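Local structure of TlmII (Streptoalloteichus hindustanus, 4HVM) at residues A[57-62]-A[151-156]; A[120-125]-A[142-147]; A[197-202]-A[339-344]; A[299-304]-A[333-338]. The protein takes part in tallysomycin biosynthesis and, as a member of the condensation-domain family of nonribosomal peptide synthetases, probably binds phosphopantetheine-linked substrates. All blocks are in the same frame, centred on the assembly; numbering follows the deposited sequence.

Contacts 1 to 3 join buried side chains; in contact 4 the arginine R299 stays partly exposed. Contact 2 is about 12 Å from the centre of the chain and contact 4 about 15 Å (centre to centre), whereas contact 3 lies farther out, where its arginines reach a sulfate. Contacts 1 and 2 touch: L60 packs on L124, and V153 on L124 and L145, so the two adjoin through aliphatic side chains. Contacts 3 and 4 share helix 335-344 on the other side of the molecule from contact 1. There, at contact 4, the aliphatic packing gives way to an arginine over a tyrosine ring and a bridging water.

Contact 1: A[57-62]-A[151-156]; sequences DEVLDA and YMVLGA
V59 projects from helix 49-62 onto helix 147-161 and splits its two methyls between different targets. CG1, anti to the backbone N (chi1 175°), faces side chains: it lies 4.1 Å from A156 CB and, more loosely, 4.3 Å from V153 CG1. The second branch, CG2, is set beside the V59 backbone N and reaches the main chain instead, 3.5 Å from A156 O. The valine therefore straddles A156, one methyl against its CB and the other against its carbonyl.

The two residues it meets present themselves differently. The CB of A156 points at the first helix, and being only a methyl it lets V59 come close to the backbone. V153, one turn earlier, does not aim its CB straight across; it offers the flank of one methyl. The small A156 and the branched V59 and V153 fit the short distance between the helices, and the touching side chains are wholly aliphatic. V59 also touches V157, which extends the same apolar strip along the helix.

On the sheet side, L60 and V153 both touch L124, while L154 packs on strands 36-44 and 133-141. The contact is thus the helix-to-helix seam of a layered alpha/beta fold, two neighbouring helices packed over the mixed sheet in the N-terminal half of a condensation domain.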
loop_
_atom_site.group_PDB
_atom_site.type_symbol
_atom_site.label_atom_id
_atom_site.label_comp_id
_atom_site.label_asym_id
_atom_site.label_seq_id
_atom_site.Cartn_x
_atom_site.Cartn_y
_atom_site.Cartn_z
ATOM N N ASP A 57 -7.370 3.578 23.408
ATOM C CA ASP A 57 -6.980 4.890 23.909
ATOM C C ASP A 57 -5.530 4.884 24.372
ATOM O O ASP A 57 -4.811 5.870 24.210
ATOM C CB ASP A 57 -7.890 5.314 25.063
ATOM C CG ASP A 57 -9.293 5.662 24.601
ATOM O OD1 ASP A 57 -9.432 6.217 23.491
ATOM O OD2 ASP A 57 -10.256 5.383 25.349
ATOM N N GLU A 58 -5.108 3.763 24.948
ATOM C CA GLU A 58 -3.746 3.611 25.442
ATOM C C GLU A 58 -2.743 3.649 24.292
ATOM O O GLU A 58 -1.678 4.259 24.403
ATOM C CB GLU A 58 -3.612 2.302 26.224
ATOM C CG GLU A 58 -2.223 2.028 26.777
ATOM C CD GLU A 58 -2.159 0.733 27.562
ATOM O OE1 GLU A 58 -3.228 0.231 27.972
ATOM O OE2 GLU A 58 -1.040 0.215 27.765
ATOM N N VAL A 59 -3.097 3.000 23.186
ATOM C CA VAL A 59 -2.238 2.964 22.009
ATOM C C VAL A 59 -2.211 4.318 21.309
ATOM O O VAL A 59 -1.157 4.769 20.853
ATOM C CB VAL A 59 -2.686 1.870 21.021
ATOM C CG1 VAL A 59 -1.864 1.932 19.743
ATOM C CG2 VAL A 59 -2.562 0.503 21.669
ATOM N N LEU A 60 -3.370 4.970 21.241
ATOM C CA LEU A 60 -3.467 6.306 20.651
ATOM C C LEU A 60 -2.626 7.314 21.425
ATOM O O LEU A 60 -2.174 8.315 20.871
ATOM C CB LEU A 60 -4.924 6.778 20.597
ATOM C CG LEU A 60 -5.827 6.074 19.577
ATOM C CD1 LEU A 60 -7.240 6.645 19.608
ATOM C CD2 LEU A 60 -5.232 6.154 18.173
ATOM N N ASP A 61 -2.420 7.039 22.707
ATOM C CA ASP A 61 -1.621 7.903 23.562
ATOM C C ASP A 61 -0.136 7.622 23.381
ATOM O O ASP A 61 0.665 8.543 23.221
ATOM C CB ASP A 61 -2.017 7.707 25.028
ATOM C CG ASP A 61 -1.084 8.425 25.990
ATOM O OD1 ASP A 61 -1.355 9.601 26.318
ATOM O OD2 ASP A 61 -0.086 7.811 26.428
ATOM N N ALA A 62 0.220 6.342 23.405
ATOM C CA ALA A 62 1.616 5.922 23.365
ATOM C C ALA A 62 2.306 6.281 22.052
ATOM O O ALA A 62 3.529 6.398 22.004
ATOM C CB ALA A 62 1.727 4.428 23.627
ATOM N N TYR A 151 -1.409 -2.545 10.488
ATOM C CA TYR A 151 -1.544 -3.782 11.246
ATOM C C TYR A 151 -0.691 -3.773 12.513
ATOM O O TYR A 151 -0.994 -4.475 13.480
ATOM C CB TYR A 151 -1.202 -4.983 10.369
ATOM C CG TYR A 151 -2.287 -5.331 9.382
ATOM C CD1 TYR A 151 -3.524 -5.775 9.820
ATOM C CD2 TYR A 151 -2.077 -5.226 8.014
ATOM C CE1 TYR A 151 -4.524 -6.098 8.929
ATOM C CE2 TYR A 151 -3.073 -5.550 7.111
ATOM C CZ TYR A 151 -4.295 -5.987 7.576
ATOM O OH TYR A 151 -5.291 -6.311 6.685
HETATM N N MSE A 152 0.379 -2.983 12.504
HETATM C CA MSE A 152 1.192 -2.794 13.701
HETATM C C MSE A 152 0.340 -2.135 14.777
HETATM O O MSE A 152 0.305 -2.585 15.926
HETATM C CB MSE A 152 2.419 -1.927 13.404
HETATM C CG MSE A 152 3.418 -2.558 12.448
HETATM SE SE MSE A 152 5.076 -1.540 12.303
HETATM C CE MSE A 152 5.781 -1.933 14.073
ATOM N N VAL A 153 -0.361 -1.075 14.386
ATOM C CA VAL A 153 -1.226 -0.343 15.301
ATOM C C VAL A 153 -2.368 -1.221 15.798
ATOM O O VAL A 153 -2.652 -1.258 16.995
ATOM C CB VAL A 153 -1.805 0.930 14.644
ATOM C CG1 VAL A 153 -2.850 1.575 15.544
ATOM C CG2 VAL A 153 -0.695 1.914 14.334
ATOM N N LEU A 154 -3.015 -1.930 14.876
ATOM C CA LEU A 154 -4.111 -2.828 15.228
ATOM C C LEU A 154 -3.640 -3.939 16.159
ATOM O O LEU A 154 -4.347 -4.319 17.094
ATOM C CB LEU A 154 -4.745 -3.432 13.972
ATOM C CG LEU A 154 -5.575 -2.493 13.096
ATOM C CD1 LEU A 154 -6.106 -3.221 11.871
ATOM C CD2 LEU A 154 -6.715 -1.890 13.895
ATOM N N GLY A 155 -2.445 -4.457 15.896
ATOM C CA GLY A 155 -1.865 -5.487 16.738
ATOM C C GLY A 155 -1.534 -4.953 18.117
ATOM O O GLY A 155 -1.706 -5.647 19.120
ATOM N N ALA A 156 -1.065 -3.710 18.165
ATOM C CA ALA A 156 -0.695 -3.072 19.424
ATOM C C ALA A 156 -1.896 -2.884 20.350
ATOM O O ALA A 156 -1.762 -2.951 21.573
ATOM C CB ALA A 156 -0.015 -1.737 19.161
#

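Contact 2: A[120-125]-A[142-147]; sequences PLVRLH and QMLLDA
L121 and V122 pack against L144 and L145 in a wholly apolar contact, joining the start of strand 122-128 to the loop that leads from strand 133-141 into helix 147-161. With H141 before it, this loop reads HQMLLDA, at the place of the HHxxxDG motif of condensation domains. Q142 stands where the motif has its second histidine, and L144 and L145 belong to its variable middle. The two strands pair antiparallel, so the loop folds back past the end of its own hairpin.

Leucines suit the turn because they send branched ends inward while the polar residues face elsewhere: D146 caps the following helix and forms a salt bridge with R284, as the motif aspartate commonly does with an arginine.

One methyl of L144, CD1, wedges between L121, just ahead of the strand, and V122, its first residue, 3.7 Å from L121 CB and 3.7 Å from V122 CG2. F70 and V68 enclose the same leucine from strand 68-72. V122, with CG1 anti to its backbone N (chi1 174°), turns both branches to the loop. It meets L145 at about a right angle, and L145 CD1 sits astride the fork, 4.0 Å from both V122 CG1 and V122 CG2.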
loop_
_atom_site.group_PDB
_atom_site.type_symbol
_atom_site.label_atom_id
_atom_site.label_comp_id
_atom_site.label_asym_id
_atom_site.label_seq_id
_atom_site.Cartn_x
_atom_site.Cartn_y
_atom_site.Cartn_z
ATOM N N PRO A 120 -8.625 14.388 13.396
ATOM C CA PRO A 120 -7.839 13.165 13.597
ATOM C C PRO A 120 -7.657 12.391 12.292
ATOM O O PRO A 120 -8.637 12.112 11.602
ATOM C CB PRO A 120 -8.690 12.355 14.586
ATOM C CG PRO A 120 -10.057 12.971 14.536
ATOM C CD PRO A 120 -9.818 14.417 14.259
ATOM N N LEU A 121 -6.413 12.050 11.967
ATOM C CA LEU A 121 -6.093 11.387 10.706
ATOM C C LEU A 121 -5.937 9.875 10.866
ATOM O O LEU A 121 -5.719 9.158 9.889
ATOM C CB LEU A 121 -4.830 11.993 10.090
ATOM C CG LEU A 121 -4.882 13.492 9.811
ATOM C CD1 LEU A 121 -3.581 13.970 9.192
ATOM C CD2 LEU A 121 -6.053 13.814 8.903
ATOM N N VAL A 122 -6.037 9.402 12.103
ATOM C CA VAL A 122 -6.030 7.972 12.386
ATOM C C VAL A 122 -7.204 7.631 13.289
ATOM O O VAL A 122 -7.190 7.937 14.481
ATOM C CB VAL A 122 -4.725 7.528 13.062
ATOM C CG1 VAL A 122 -4.808 6.065 13.467
ATOM C CG2 VAL A 122 -3.542 7.762 12.132
ATOM N N ARG A 123 -8.226 7.006 12.713
ATOM C CA ARG A 123 -9.429 6.652 13.458
ATOM C C ARG A 123 -9.483 5.154 13.747
ATOM O O ARG A 123 -9.341 4.335 12.843
ATOM C CB ARG A 123 -10.677 7.085 12.682
ATOM C CG ARG A 123 -10.804 8.591 12.526
ATOM C CD ARG A 123 -11.821 8.972 11.463
ATOM N NE ARG A 123 -11.249 9.920 10.513
ATOM C CZ ARG A 123 -11.317 9.792 9.193
ATOM N NH1 ARG A 123 -11.947 8.756 8.656
ATOM N NH2 ARG A 123 -10.760 10.705 8.410
ATOM N N LEU A 124 -9.682 4.802 15.012
ATOM C CA LEU A 124 -9.833 3.406 15.394
ATOM C C LEU A 124 -11.311 3.093 15.559
ATOM O O LEU A 124 -12.016 3.787 16.290
ATOM C CB LEU A 124 -9.070 3.099 16.685
ATOM C CG LEU A 124 -7.554 3.238 16.620
ATOM C CD1 LEU A 124 -6.911 2.804 17.926
ATOM C CD2 LEU A 124 -7.000 2.436 15.451
ATOM N N HIS A 125 -11.781 2.059 14.868
ATOM C CA HIS A 125 -13.176 1.645 14.969
ATOM C C HIS A 125 -13.316 0.369 15.798
ATOM O O HIS A 125 -12.610 -0.611 15.568
ATOM C CB HIS A 125 -13.783 1.446 13.577
ATOM C CG HIS A 125 -13.939 2.715 12.796
ATOM N ND1 HIS A 125 -15.141 3.381 12.690
ATOM C CD2 HIS A 125 -13.044 3.440 12.081
ATOM C CE1 HIS A 125 -14.980 4.463 11.946
ATOM N NE2 HIS A 125 -13.717 4.521 11.565
ATOM N N GLN A 142 -2.390 8.104 4.716
ATOM C CA GLN A 142 -1.205 7.360 4.292
ATOM C C GLN A 142 0.110 8.056 4.648
ATOM O O GLN A 142 1.176 7.448 4.574
ATOM C CB GLN A 142 -1.249 7.079 2.788
ATOM C CG GLN A 142 -1.127 8.323 1.926
ATOM C CD GLN A 142 -0.752 8.005 0.493
ATOM O OE1 GLN A 142 -1.612 7.692 -0.332
ATOM N NE2 GLN A 142 0.539 8.084 0.189
HETATM N N MSE A 143 0.030 9.327 5.026
HETATM C CA MSE A 143 1.215 10.080 5.426
HETATM C C MSE A 143 1.537 9.867 6.902
HETATM O O MSE A 143 2.488 10.443 7.432
HETATM C CB MSE A 143 1.031 11.570 5.137
HETATM C CG MSE A 143 1.116 11.929 3.666
HETATM SE SE MSE A 143 0.868 13.830 3.343
HETATM C CE MSE A 143 2.163 14.517 4.623
ATOM N N LEU A 144 0.728 9.045 7.561
ATOM C CA LEU A 144 0.964 8.681 8.950
ATOM C C LEU A 144 1.252 7.194 9.066
ATOM O O LEU A 144 2.194 6.788 9.738
ATOM C CB LEU A 144 -0.243 9.043 9.819
ATOM C CG LEU A 144 -0.520 10.531 10.044
ATOM C CD1 LEU A 144 -1.554 10.716 11.139
ATOM C CD2 LEU A 144 0.763 11.271 10.386
ATOM N N LEU A 145 0.434 6.384 8.401
ATOM C CA LEU A 145 0.581 4.935 8.451
ATOM C C LEU A 145 0.620 4.327 7.053
ATOM O O LEU A 145 -0.278 4.561 6.245
ATOM C CB LEU A 145 -0.576 4.319 9.239
ATOM C CG LEU A 145 -0.831 4.877 10.640
ATOM C CD1 LEU A 145 -2.011 4.172 11.289
ATOM C CD2 LEU A 145 0.410 4.750 11.502
ATOM N N ASP A 146 1.662 3.551 6.769
ATOM C CA ASP A 146 1.719 2.787 5.530
ATOM C C ASP A 146 1.034 1.433 5.721
ATOM O O ASP A 146 0.414 1.190 6.758
ATOM C CB ASP A 146 3.162 2.621 5.037
ATOM C CG ASP A 146 4.094 2.053 6.098
ATOM O OD1 ASP A 146 3.611 1.516 7.116
ATOM O OD2 ASP A 146 5.325 2.140 5.899
ATOM N N ALA A 147 1.153 0.559 4.727
ATOM C CA ALA A 147 0.486 -0.742 4.752
ATOM C C ALA A 147 0.802 -1.567 5.999
ATOM O O ALA A 147 -0.097 -2.123 6.632
ATOM C CB ALA A 147 0.828 -1.531 3.491
#

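Contact 3: A[197-202]-A[339-344]; sequences RRLPAL and VDLAVD. With SO4 (sulfate ion), chain E.
The joint between the residues just past helix 185-198 and helix 335-344 is made by L199 on L341 and A342, with a sulfate ion held by R198 nearby. Nearly all the apolar work falls to one methyl. L199 CD1 lies 3.7 Å from L341 CG and 3.8 Å from A342 CB, and it also approaches the helix backbone, 3.6 Å from A342 N. A342 keeps its side chain short enough for that approach, while L341 flanks the methyl with its branched end; W357 packs on L199 as well.

In the two-lobed condensation-domain fold this joint lies on the far side of the molecule from helix 147-161, the helix that precedes 185-198 in the chain.

The sulfate, probably from the crystallisation liquor, is gripped by the edge of R198. The R198 chain runs extended from CG to NE, carrying the guanidinium outward. R198 NH1 gives a bond to sulfate O4 (2.8 Å, 157°), R198 NH2 one to sulfate O3 (2.6 Å, 161°), and a weak third joins NH1 to O3. NH2 also bonds to W194 O, and R198 makes a cation-pi contact with W194. A leucine in place of R198 would probably lose this fork and leave the W194 ring without its cation. R197 meets the ion differently: sulfate O1 hangs 3.6 Å above the R197 guanidinium plane, toward the rim.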
loop_
_atom_site.group_PDB
_atom_site.type_symbol
_atom_site.label_atom_id
_atom_site.label_comp_id
_atom_site.label_asym_id
_atom_site.label_seq_id
_atom_site.Cartn_x
_atom_site.Cartn_y
_atom_site.Cartn_z
ATOM N N ARG A 197 19.398 9.804 -17.245
ATOM C CA ARG A 197 19.853 9.165 -18.474
ATOM C C ARG A 197 18.828 8.169 -19.017
ATOM O O ARG A 197 18.772 7.922 -20.223
ATOM C CB ARG A 197 21.201 8.474 -18.235
ATOM C CG ARG A 197 21.729 7.685 -19.424
ATOM C CD ARG A 197 23.007 6.924 -19.083
ATOM N NE ARG A 197 24.215 7.697 -19.355
ATOM C CZ ARG A 197 24.838 8.460 -18.462
ATOM N NH1 ARG A 197 24.365 8.560 -17.226
ATOM N NH2 ARG A 197 25.933 9.125 -18.806
ATOM N N ARG A 198 18.006 7.615 -18.132
ATOM C CA ARG A 198 17.098 6.533 -18.512
ATOM C C ARG A 198 15.648 6.955 -18.758
ATOM O O ARG A 198 14.961 6.359 -19.588
ATOM C CB ARG A 198 17.166 5.403 -17.485
ATOM C CG ARG A 198 18.410 4.549 -17.643
ATOM C CD ARG A 198 18.673 3.686 -16.429
ATOM N NE ARG A 198 19.918 2.935 -16.567
ATOM C CZ ARG A 198 21.129 3.453 -16.380
ATOM N NH1 ARG A 198 22.204 2.690 -16.527
ATOM N NH2 ARG A 198 21.267 4.730 -16.046
ATOM N N LEU A 199 15.189 7.975 -18.039
ATOM C CA LEU A 199 13.822 8.479 -18.197
ATOM C C LEU A 199 13.400 8.845 -19.633
ATOM O O LEU A 199 12.283 8.520 -20.040
ATOM C CB LEU A 199 13.552 9.647 -17.240
ATOM C CG LEU A 199 13.302 9.283 -15.775
ATOM C CD1 LEU A 199 13.078 10.530 -14.932
ATOM C CD2 LEU A 199 12.121 8.330 -15.651
ATOM N N PRO A 200 14.272 9.527 -20.403
ATOM C CA PRO A 200 13.851 9.842 -21.774
ATOM C C PRO A 200 13.701 8.610 -22.664
ATOM O O PRO A 200 12.971 8.662 -23.653
ATOM C CB PRO A 200 14.994 10.718 -22.297
ATOM C CG PRO A 200 15.624 11.291 -21.081
ATOM C CD PRO A 200 15.538 10.203 -20.062
ATOM N N ALA A 201 14.381 7.522 -22.319
ATOM C CA ALA A 201 14.380 6.327 -23.156
ATOM C C ALA A 201 13.190 5.410 -22.880
ATOM O O ALA A 201 12.986 4.422 -23.583
ATOM C CB ALA A 201 15.684 5.568 -22.989
ATOM N N LEU A 202 12.410 5.736 -21.856
ATOM C CA LEU A 202 11.230 4.946 -21.518
ATOM C C LEU A 202 10.238 4.925 -22.676
ATOM O O LEU A 202 9.852 5.978 -23.184
ATOM C CB LEU A 202 10.554 5.495 -20.260
ATOM C CG LEU A 202 10.816 4.774 -18.938
ATOM C CD1 LEU A 202 12.298 4.697 -18.635
ATOM C CD2 LEU A 202 10.081 5.457 -17.798
ATOM N N VAL A 339 9.290 11.363 -10.218
ATOM C CA VAL A 339 8.171 12.036 -10.872
ATOM C C VAL A 339 8.519 13.476 -11.237
ATOM O O VAL A 339 8.294 13.912 -12.367
ATOM C CB VAL A 339 6.909 12.015 -9.988
ATOM C CG1 VAL A 339 5.899 13.045 -10.466
ATOM C CG2 VAL A 339 6.297 10.621 -9.970
ATOM N N ASP A 340 9.072 14.207 -10.273
ATOM C CA ASP A 340 9.519 15.577 -10.503
ATOM C C ASP A 340 10.522 15.630 -11.649
ATOM O O ASP A 340 10.462 16.517 -12.500
ATOM C CB ASP A 340 10.155 16.156 -9.236
ATOM C CG ASP A 340 9.152 16.348 -8.108
ATOM O OD1 ASP A 340 7.948 16.512 -8.405
ATOM O OD2 ASP A 340 9.567 16.343 -6.928
ATOM N N LEU A 341 11.442 14.671 -11.664
ATOM C CA LEU A 341 12.484 14.618 -12.683
ATOM C C LEU A 341 11.903 14.344 -14.066
ATOM O O LEU A 341 12.276 14.990 -15.045
ATOM C CB LEU A 341 13.527 13.558 -12.330
ATOM C CG LEU A 341 14.707 13.419 -13.289
ATOM C CD1 LEU A 341 15.414 14.755 -13.479
ATOM C CD2 LEU A 341 15.675 12.368 -12.775
ATOM N N ALA A 342 10.985 13.385 -14.139
ATOM C CA ALA A 342 10.350 13.038 -15.405
ATOM C C ALA A 342 9.539 14.199 -15.972
ATOM O O ALA A 342 9.347 14.302 -17.185
ATOM C CB ALA A 342 9.472 11.818 -15.238
ATOM N N VAL A 343 9.061 15.067 -15.087
ATOM C CA VAL A 343 8.298 16.234 -15.502
ATOM C C VAL A 343 9.205 17.290 -16.123
ATOM O O VAL A 343 8.887 17.850 -17.172
ATOM C CB VAL A 343 7.519 16.849 -14.322
ATOM C CG1 VAL A 343 7.051 18.254 -14.660
ATOM C CG2 VAL A 343 6.341 15.961 -13.951
ATOM N N ASP A 344 10.338 17.549 -15.473
ATOM C CA ASP A 344 11.296 18.538 -15.961
ATOM C C ASP A 344 11.888 18.139 -17.310
ATOM O O ASP A 344 12.126 18.985 -18.169
ATOM C CB ASP A 344 12.425 18.748 -14.946
ATOM C CG ASP A 344 11.932 19.317 -13.630
ATOM O OD1 ASP A 344 10.812 19.873 -13.596
ATOM O OD2 ASP A 344 12.671 19.214 -12.629
HETATM S S SO4 E . 25.117 4.550 -15.950
HETATM O O1 SO4 E . 25.688 4.914 -17.245
HETATM O O2 SO4 E . 26.009 4.950 -14.862
HETATM O O3 SO4 E . 23.844 5.248 -15.796
HETATM O O4 SO4 E . 24.922 3.102 -15.912
#

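Contact 4: A[299-304]-A[333-338]; sequences RVVFGV and LPYHDV
Y335, the first residue of helix 335-344, meets R299 of the edge strand 297-305 with a face of its ring and V301 of the same strand with an edge. With CG anti to the backbone N (chi1 -175°), Y335 directs its ring at the strand, and R299 takes the face. The guanidinium lies over it with the planes 33° apart, so the groups are tilted rather than parallel; Y335 CE2 is beneath the guanidinium centre, 3.4 Å from R299 NH2. A bend at chi3 (-73°) folds the arginine back across the ring, and a flat cation suits an aromatic face. R299 CB lies 3.8 Å from Y335 CD1.

The apolar contact comes at the ring's edge. V301 CG2 lies close to the ring plane, 3.7 Å from Y335 CE1, on the other side of CZ from CE2. V301 also touches W357.

The polar links are indirect or lie outside the pair. One water donates to both R299 O and L333 O, 2.8 Å from each, bridging the strand to the loop just before the helix. Y335 OH bonds to W357 NE1, and the Y335 backbone N to D298 OD2.

Replacing Y335 with an alanine would probably leave the R299 guanidinium without a surface to lie on, open a gap beside V301 and deprive the W357 indole of its hydroxyl partner. The tyrosine thus serves three chemistries at once, a face for a cation, an edge for a methyl and a hydroxyl for an indole, and through them ties the start of the helix to the margin of the six-stranded sheet.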
loop_
_atom_site.group_PDB
_atom_site.type_symbol
_atom_site.label_atom_id
_atom_site.label_comp_id
_atom_site.label_asym_id
_atom_site.label_seq_id
_atom_site.Cartn_x
_atom_site.Cartn_y
_atom_site.Cartn_z
ATOM N N ARG A 299 7.490 3.783 -3.579
ATOM C CA ARG A 299 7.312 3.086 -4.848
ATOM C C ARG A 299 8.570 3.148 -5.713
ATOM O O ARG A 299 9.219 4.190 -5.807
ATOM C CB ARG A 299 6.122 3.674 -5.609
ATOM C CG ARG A 299 4.772 3.322 -5.013
ATOM C CD ARG A 299 3.650 4.073 -5.715
ATOM N NE ARG A 299 3.637 5.490 -5.364
ATOM C CZ ARG A 299 2.787 6.380 -5.869
ATOM N NH1 ARG A 299 1.877 6.004 -6.758
ATOM N NH2 ARG A 299 2.850 7.648 -5.485
ATOM N N VAL A 300 8.914 2.025 -6.334
ATOM C CA VAL A 300 10.024 1.988 -7.280
ATOM C C VAL A 300 9.532 1.643 -8.686
ATOM O O VAL A 300 8.602 0.856 -8.851
ATOM C CB VAL A 300 11.129 1.003 -6.839
ATOM C CG1 VAL A 300 11.689 1.413 -5.489
ATOM C CG2 VAL A 300 10.596 -0.414 -6.781
ATOM N N VAL A 301 10.149 2.252 -9.693
ATOM C CA VAL A 301 9.800 1.984 -11.083
ATOM C C VAL A 301 10.892 1.142 -11.733
ATOM O O VAL A 301 12.060 1.528 -11.737
ATOM C CB VAL A 301 9.622 3.290 -11.872
ATOM C CG1 VAL A 301 9.311 2.993 -13.329
ATOM C CG2 VAL A 301 8.528 4.139 -11.244
ATOM N N PHE A 302 10.513 -0.016 -12.265
ATOM C CA PHE A 302 11.474 -0.923 -12.890
ATOM C C PHE A 302 10.939 -1.478 -14.202
ATOM O O PHE A 302 9.729 -1.514 -14.420
ATOM C CB PHE A 302 11.841 -2.071 -11.943
ATOM C CG PHE A 302 10.698 -2.991 -11.625
ATOM C CD1 PHE A 302 9.747 -2.637 -10.684
ATOM C CD2 PHE A 302 10.585 -4.219 -12.255
ATOM C CE1 PHE A 302 8.698 -3.484 -10.391
ATOM C CE2 PHE A 302 9.542 -5.068 -11.962
ATOM C CZ PHE A 302 8.598 -4.701 -11.030
ATOM N N GLY A 303 11.847 -1.913 -15.070
ATOM C CA GLY A 303 11.464 -2.433 -16.367
ATOM C C GLY A 303 11.812 -3.896 -16.569
ATOM O O GLY A 303 12.908 -4.340 -16.230
ATOM N N VAL A 304 10.867 -4.647 -17.124
ATOM C CA VAL A 304 11.099 -6.037 -17.487
ATOM C C VAL A 304 11.444 -6.118 -18.973
ATOM O O VAL A 304 10.652 -5.717 -19.825
ATOM C CB VAL A 304 9.860 -6.903 -17.197
ATOM C CG1 VAL A 304 10.153 -8.362 -17.481
ATOM C CG2 VAL A 304 9.417 -6.724 -15.756
ATOM N N LEU A 333 15.878 5.989 -6.093
ATOM C CA LEU A 333 15.575 7.410 -6.016
ATOM C C LEU A 333 14.090 7.512 -5.694
ATOM O O LEU A 333 13.269 6.888 -6.372
ATOM C CB LEU A 333 15.885 8.102 -7.344
ATOM C CG LEU A 333 15.699 9.620 -7.400
ATOM C CD1 LEU A 333 16.786 10.335 -6.609
ATOM C CD2 LEU A 333 15.668 10.110 -8.839
ATOM N N PRO A 334 13.743 8.274 -4.643
ATOM C CA PRO A 334 12.360 8.404 -4.172
ATOM C C PRO A 334 11.377 8.677 -5.310
ATOM O O PRO A 334 11.667 9.479 -6.200
ATOM C CB PRO A 334 12.433 9.599 -3.222
ATOM C CG PRO A 334 13.825 9.564 -2.696
ATOM C CD PRO A 334 14.675 9.096 -3.850
ATOM N N TYR A 335 10.233 7.997 -5.272
ATOM C CA TYR A 335 9.254 8.056 -6.354
ATOM C C TYR A 335 8.835 9.477 -6.698
ATOM O O TYR A 335 8.640 9.802 -7.867
ATOM C CB TYR A 335 8.023 7.218 -6.009
ATOM C CG TYR A 335 7.009 7.128 -7.126
ATOM C CD1 TYR A 335 7.180 6.231 -8.168
ATOM C CD2 TYR A 335 5.878 7.935 -7.134
ATOM C CE1 TYR A 335 6.257 6.141 -9.188
ATOM C CE2 TYR A 335 4.947 7.853 -8.152
ATOM C CZ TYR A 335 5.142 6.954 -9.176
ATOM O OH TYR A 335 4.220 6.868 -10.193
ATOM N N HIS A 336 8.702 10.320 -5.680
ATOM C CA HIS A 336 8.333 11.711 -5.903
ATOM C C HIS A 336 9.460 12.470 -6.594
ATOM O O HIS A 336 9.210 13.361 -7.404
ATOM C CB HIS A 336 7.938 12.393 -4.590
ATOM C CG HIS A 336 9.040 12.456 -3.579
ATOM N ND1 HIS A 336 9.947 13.493 -3.533
ATOM C CD2 HIS A 336 9.375 11.619 -2.569
ATOM C CE1 HIS A 336 10.797 13.289 -2.543
ATOM N NE2 HIS A 336 10.473 12.158 -1.943
ATOM N N ASP A 337 10.700 12.101 -6.283
ATOM C CA ASP A 337 11.861 12.713 -6.917
ATOM C C ASP A 337 11.982 12.255 -8.365
ATOM O O ASP A 337 12.442 13.006 -9.225
ATOM C CB ASP A 337 13.141 12.388 -6.147
ATOM C CG ASP A 337 13.275 13.200 -4.873
ATOM O OD1 ASP A 337 12.951 14.409 -4.900
ATOM O OD2 ASP A 337 13.708 12.632 -3.846
ATOM N N VAL A 338 11.565 11.019 -8.629
ATOM C CA VAL A 338 11.541 10.491 -9.988
ATOM C C VAL A 338 10.470 11.198 -10.811
ATOM O O VAL A 338 10.712 11.591 -11.952
ATOM C CB VAL A 338 11.295 8.968 -10.002
ATOM C CG1 VAL A 338 10.997 8.484 -11.412
ATOM C CG2 VAL A 338 12.495 8.235 -9.435
HETATM O O HOH W 1 11.320 5.128 -7.474
#